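Long-range contact in conserved domain protein (Streptococcus pneumoniae, PDB 2FI0), which is of unknown function and belongs to a family built around a domain that likewise has no assigned role (DUF1858): residues H22-F34 and T61-Y75. Residues are numbered along the deposited sequence; the frame is centred on the assembly and turned at random.
Sequences HPEVLEILVELGF and TPMDKIVRTLEANGY
Tyr75 and Glu24 make one of the two hydrogen bonds across this contact: the phenol OH donates to Glu24 OE2 at 2.8 Å. The carboxylate lies nearly coplanar with the ring, 14° apart, and offers the anti lone pair of OE2; the Glu24 chain, with chi1 nearly eclipsed (-12°) and a bend at chi2, carries the carboxylate to the phenol. At the far end, Thr61 OG1 donates to the backbone O of Leu32, also at 2.8 Å, from well above the carbonyl plane. Gly33, with positive phi, lets the chain pass close by this hydroxyl, its CA 4.1 Å from Thr61 OG1.

Around the phenol, the edge of Tyr75 points at the face of the His22 imidazole in a T-shaped pair, planes at 84°. Val25 CG2 lies over one face of the tyrosine ring, 4.2 Å from its centroid, in a CH-pi contact, and the same methyl meets Leu70 CD2 at 3.6 Å. Helix 63-72 ends in a Schellman motif, with Gly74 as C-prime, Tyr75 N bonded to Leu70 O and Gly74 N to Glu71 O, a turn consistent with Tyr75 being brought back onto segment 22-34. Strand 8-10 adds Ile9, which touches His22, Val25, Leu70 and Tyr75, so the two helical segments pack together beside the small parallel sheet.

Between the two polar ends, Ile28 sends its branches different ways. CG2 lies alongside Thr69 CG2, while CD1 presses on Asn73 CB at 3.5 Å and also reaches Tyr75 CE2. Leu32 and Thr69 meet tip to tip, CD2 against OG1 at 3.6 Å; that hydroxyl donates back to Lys65 O. Farther along, Leu32 CD1 approaches Ile66 CG1, and Ile66 CD1 rests at the edge of the Phe34 ring.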
# COMPACT_ATOMS: atom_id res chain seq x y z
N HIS A 22 -8.35 -4.33 -1.69
CA HIS A 22 -8.80 -2.95 -1.91
C HIS A 22 -8.38 -2.43 -3.30
O HIS A 22 -7.44 -1.63 -3.39
CB HIS A 22 -8.19 -2.03 -0.85
CG HIS A 22 -8.49 -2.43 0.56
ND1 HIS A 22 -7.57 -3.05 1.37
CD2 HIS A 22 -9.62 -2.30 1.31
CE1 HIS A 22 -8.10 -3.27 2.56
NE2 HIS A 22 -9.34 -2.82 2.55
N PRO A 23 -9.08 -2.86 -4.38
CA PRO A 23 -8.68 -2.42 -5.74
C PRO A 23 -8.60 -0.89 -5.89
O PRO A 23 -7.72 -0.39 -6.59
CB PRO A 23 -9.77 -3.01 -6.65
CG PRO A 23 -10.42 -4.10 -5.87
CD PRO A 23 -10.21 -3.80 -4.40
N GLU A 24 -9.48 -0.17 -5.21
CA GLU A 24 -9.51 1.31 -5.22
C GLU A 24 -8.25 1.97 -4.64
O GLU A 24 -8.00 3.15 -4.91
CB GLU A 24 -10.71 1.86 -4.44
CG GLU A 24 -11.80 0.84 -4.04
CD GLU A 24 -11.39 -0.06 -2.85
OE1 GLU A 24 -11.72 -1.28 -2.93
OE2 GLU A 24 -10.76 0.44 -1.87
N VAL A 25 -7.49 1.26 -3.82
CA VAL A 25 -6.30 1.85 -3.21
C VAL A 25 -5.13 1.94 -4.20
O VAL A 25 -4.20 2.70 -3.95
CB VAL A 25 -5.88 1.10 -1.92
CG1 VAL A 25 -5.03 -0.11 -2.23
CG2 VAL A 25 -5.14 2.06 -0.96
N LEU A 26 -5.18 1.21 -5.31
CA LEU A 26 -4.08 1.21 -6.28
C LEU A 26 -3.78 2.62 -6.82
O LEU A 26 -2.62 3.03 -6.90
CB LEU A 26 -4.36 0.25 -7.45
CG LEU A 26 -3.26 0.10 -8.51
CD1 LEU A 26 -1.94 -0.34 -7.87
CD2 LEU A 26 -3.69 -0.89 -9.59
N GLU A 27 -4.83 3.37 -7.15
CA GLU A 27 -4.71 4.75 -7.64
C GLU A 27 -3.96 5.66 -6.65
O GLU A 27 -3.27 6.62 -7.05
CB GLU A 27 -6.11 5.31 -7.88
CG GLU A 27 -6.15 6.76 -8.38
CD GLU A 27 -7.57 7.29 -8.54
OE1 GLU A 27 -8.42 7.01 -7.66
OE2 GLU A 27 -7.82 8.01 -9.53
N ILE A 28 -4.10 5.37 -5.36
CA ILE A 28 -3.39 6.10 -4.33
C ILE A 28 -1.94 5.68 -4.27
O ILE A 28 -1.05 6.52 -4.25
CB ILE A 28 -4.05 5.91 -2.95
CG1 ILE A 28 -5.48 6.48 -2.97
CG2 ILE A 28 -3.21 6.59 -1.88
CD1 ILE A 28 -6.36 5.99 -1.85
N LEU A 29 -1.70 4.37 -4.25
CA LEU A 29 -0.35 3.82 -4.12
C LEU A 29 0.60 4.23 -5.26
O LEU A 29 1.78 4.44 -5.01
CB LEU A 29 -0.40 2.29 -4.01
CG LEU A 29 -1.13 1.72 -2.78
CD1 LEU A 29 -1.00 0.19 -2.75
CD2 LEU A 29 -0.64 2.32 -1.48
N VAL A 30 0.08 4.35 -6.49
CA VAL A 30 0.93 4.73 -7.63
C VAL A 30 1.42 6.17 -7.53
O VAL A 30 2.42 6.54 -8.15
CB VAL A 30 0.25 4.50 -9.03
CG1 VAL A 30 -0.20 3.04 -9.18
CG2 VAL A 30 -0.91 5.48 -9.27
N GLU A 31 0.72 6.98 -6.74
CA GLU A 31 1.16 8.34 -6.43
C GLU A 31 2.10 8.37 -5.21
O GLU A 31 2.56 9.44 -4.84
CB GLU A 31 -0.05 9.25 -6.19
CG GLU A 31 -0.95 9.43 -7.41
CD GLU A 31 -0.23 10.11 -8.58
OE1 GLU A 31 -0.50 9.76 -9.76
OE2 GLU A 31 0.61 11.00 -8.32
N LEU A 32 2.37 7.22 -4.60
CA LEU A 32 3.21 7.14 -3.39
C LEU A 32 4.48 6.29 -3.59
O LEU A 32 5.08 5.80 -2.63
CB LEU A 32 2.40 6.57 -2.23
CG LEU A 32 1.25 7.43 -1.69
CD1 LEU A 32 0.40 6.59 -0.79
CD2 LEU A 32 1.77 8.65 -0.95
N GLY A 33 4.89 6.12 -4.84
CA GLY A 33 6.13 5.41 -5.18
C GLY A 33 5.94 3.97 -5.62
O GLY A 33 6.91 3.22 -5.73
N PHE A 34 4.70 3.57 -5.85
CA PHE A 34 4.39 2.18 -6.21
C PHE A 34 3.84 2.09 -7.63
O PHE A 34 3.11 1.16 -7.96
CB PHE A 34 3.40 1.57 -5.21
CG PHE A 34 3.96 1.43 -3.83
CD1 PHE A 34 4.67 0.30 -3.47
CD2 PHE A 34 3.81 2.45 -2.89
CE1 PHE A 34 5.20 0.17 -2.20
CE2 PHE A 34 4.35 2.33 -1.62
CZ PHE A 34 5.05 1.18 -1.28
N THR A 61 9.86 6.77 -0.06
CA THR A 61 8.69 7.47 0.44
C THR A 61 8.60 7.27 1.97
O THR A 61 8.50 6.13 2.43
CB THR A 61 7.36 6.96 -0.19
OG1 THR A 61 7.46 6.97 -1.61
CG2 THR A 61 6.18 7.83 0.25
N PRO A 62 8.64 8.36 2.75
CA PRO A 62 8.52 8.22 4.20
C PRO A 62 7.20 7.57 4.60
O PRO A 62 6.17 7.87 4.01
CB PRO A 62 8.59 9.66 4.72
CG PRO A 62 9.19 10.44 3.63
CD PRO A 62 8.79 9.77 2.35
N MET A 63 7.24 6.67 5.57
CA MET A 63 6.02 5.99 6.02
C MET A 63 4.96 6.98 6.48
O MET A 63 3.79 6.78 6.21
CB MET A 63 6.31 4.98 7.14
CG MET A 63 5.08 4.09 7.52
SD MET A 63 4.10 3.38 6.12
CE MET A 63 5.42 2.94 5.03
N ASP A 64 5.36 8.04 7.18
CA ASP A 64 4.39 9.05 7.61
C ASP A 64 3.57 9.62 6.44
O ASP A 64 2.39 9.87 6.58
CB ASP A 64 5.07 10.18 8.39
CG ASP A 64 5.74 9.68 9.69
OD1 ASP A 64 6.47 10.48 10.35
OD2 ASP A 64 5.54 8.50 10.05
N LYS A 65 4.21 9.82 5.30
CA LYS A 65 3.55 10.32 4.10
C LYS A 65 2.49 9.31 3.63
O LYS A 65 1.38 9.69 3.29
CB LYS A 65 4.60 10.59 3.01
CG LYS A 65 4.07 10.86 1.60
CD LYS A 65 3.88 12.33 1.32
CE LYS A 65 3.50 12.57 -0.14
NZ LYS A 65 2.80 13.88 -0.27
N ILE A 66 2.85 8.03 3.63
CA ILE A 66 1.93 6.97 3.24
C ILE A 66 0.77 6.84 4.20
O ILE A 66 -0.37 6.73 3.75
CB ILE A 66 2.66 5.60 3.14
CG1 ILE A 66 3.59 5.62 1.92
CG2 ILE A 66 1.65 4.44 3.05
CD1 ILE A 66 4.72 4.67 1.99
N VAL A 67 1.04 6.88 5.50
CA VAL A 67 -0.01 6.77 6.51
C VAL A 67 -0.98 7.96 6.42
O VAL A 67 -2.19 7.76 6.39
CB VAL A 67 0.55 6.59 7.93
CG1 VAL A 67 -0.57 6.60 8.98
CG2 VAL A 67 1.31 5.26 8.02
N ARG A 68 -0.45 9.17 6.32
CA ARG A 68 -1.28 10.38 6.18
C ARG A 68 -2.19 10.30 4.96
O ARG A 68 -3.38 10.62 5.01
CB ARG A 68 -0.41 11.61 5.99
CG ARG A 68 0.24 12.15 7.22
CD ARG A 68 1.09 13.38 6.87
NE ARG A 68 0.66 14.39 7.79
CZ ARG A 68 0.10 15.55 7.50
NH1 ARG A 68 -0.02 16.02 6.27
NH2 ARG A 68 -0.26 16.28 8.50
N THR A 69 -1.60 9.91 3.84
CA THR A 69 -2.32 9.83 2.57
C THR A 69 -3.45 8.80 2.64
O THR A 69 -4.58 9.07 2.24
CB THR A 69 -1.37 9.50 1.41
OG1 THR A 69 -0.30 10.45 1.39
CG2 THR A 69 -2.10 9.55 0.08
N LEU A 70 -3.13 7.63 3.18
CA LEU A 70 -4.13 6.59 3.33
C LEU A 70 -5.26 7.00 4.25
O LEU A 70 -6.43 6.82 3.91
CB LEU A 70 -3.48 5.28 3.79
CG LEU A 70 -2.61 4.55 2.75
CD1 LEU A 70 -1.88 3.36 3.40
CD2 LEU A 70 -3.45 4.08 1.56
N GLU A 71 -4.93 7.58 5.41
CA GLU A 71 -5.96 8.10 6.32
C GLU A 71 -6.82 9.19 5.66
O GLU A 71 -8.02 9.18 5.81
CB GLU A 71 -5.35 8.60 7.61
CG GLU A 71 -4.71 7.49 8.43
CD GLU A 71 -4.21 7.96 9.79
OE1 GLU A 71 -3.80 9.14 9.93
OE2 GLU A 71 -4.20 7.13 10.72
N ALA A 72 -6.19 10.10 4.92
CA ALA A 72 -6.92 11.16 4.18
C ALA A 72 -7.87 10.64 3.11
O ALA A 72 -8.74 11.36 2.67
CB ALA A 72 -5.93 12.12 3.54
N ASN A 73 -7.67 9.41 2.64
CA ASN A 73 -8.55 8.82 1.64
C ASN A 73 -9.49 7.75 2.22
O ASN A 73 -10.10 6.98 1.49
CB ASN A 73 -7.70 8.26 0.50
CG ASN A 73 -7.10 9.35 -0.38
OD1 ASN A 73 -7.78 9.89 -1.26
ND2 ASN A 73 -5.83 9.67 -0.14
N GLY A 74 -9.60 7.71 3.54
CA GLY A 74 -10.63 6.89 4.21
C GLY A 74 -10.17 5.60 4.86
O GLY A 74 -10.99 4.85 5.41
N TYR A 75 -8.87 5.33 4.84
CA TYR A 75 -8.36 4.06 5.34
C TYR A 75 -7.85 4.17 6.77
O TYR A 75 -7.40 5.22 7.20
CB TYR A 75 -7.27 3.52 4.42
CG TYR A 75 -7.78 3.24 3.02
CD1 TYR A 75 -8.36 2.02 2.70
CD2 TYR A 75 -7.69 4.21 2.03
CE1 TYR A 75 -8.83 1.76 1.43
CE2 TYR A 75 -8.17 3.97 0.76
CZ TYR A 75 -8.74 2.74 0.46
OH TYR A 75 -9.20 2.48 -0.81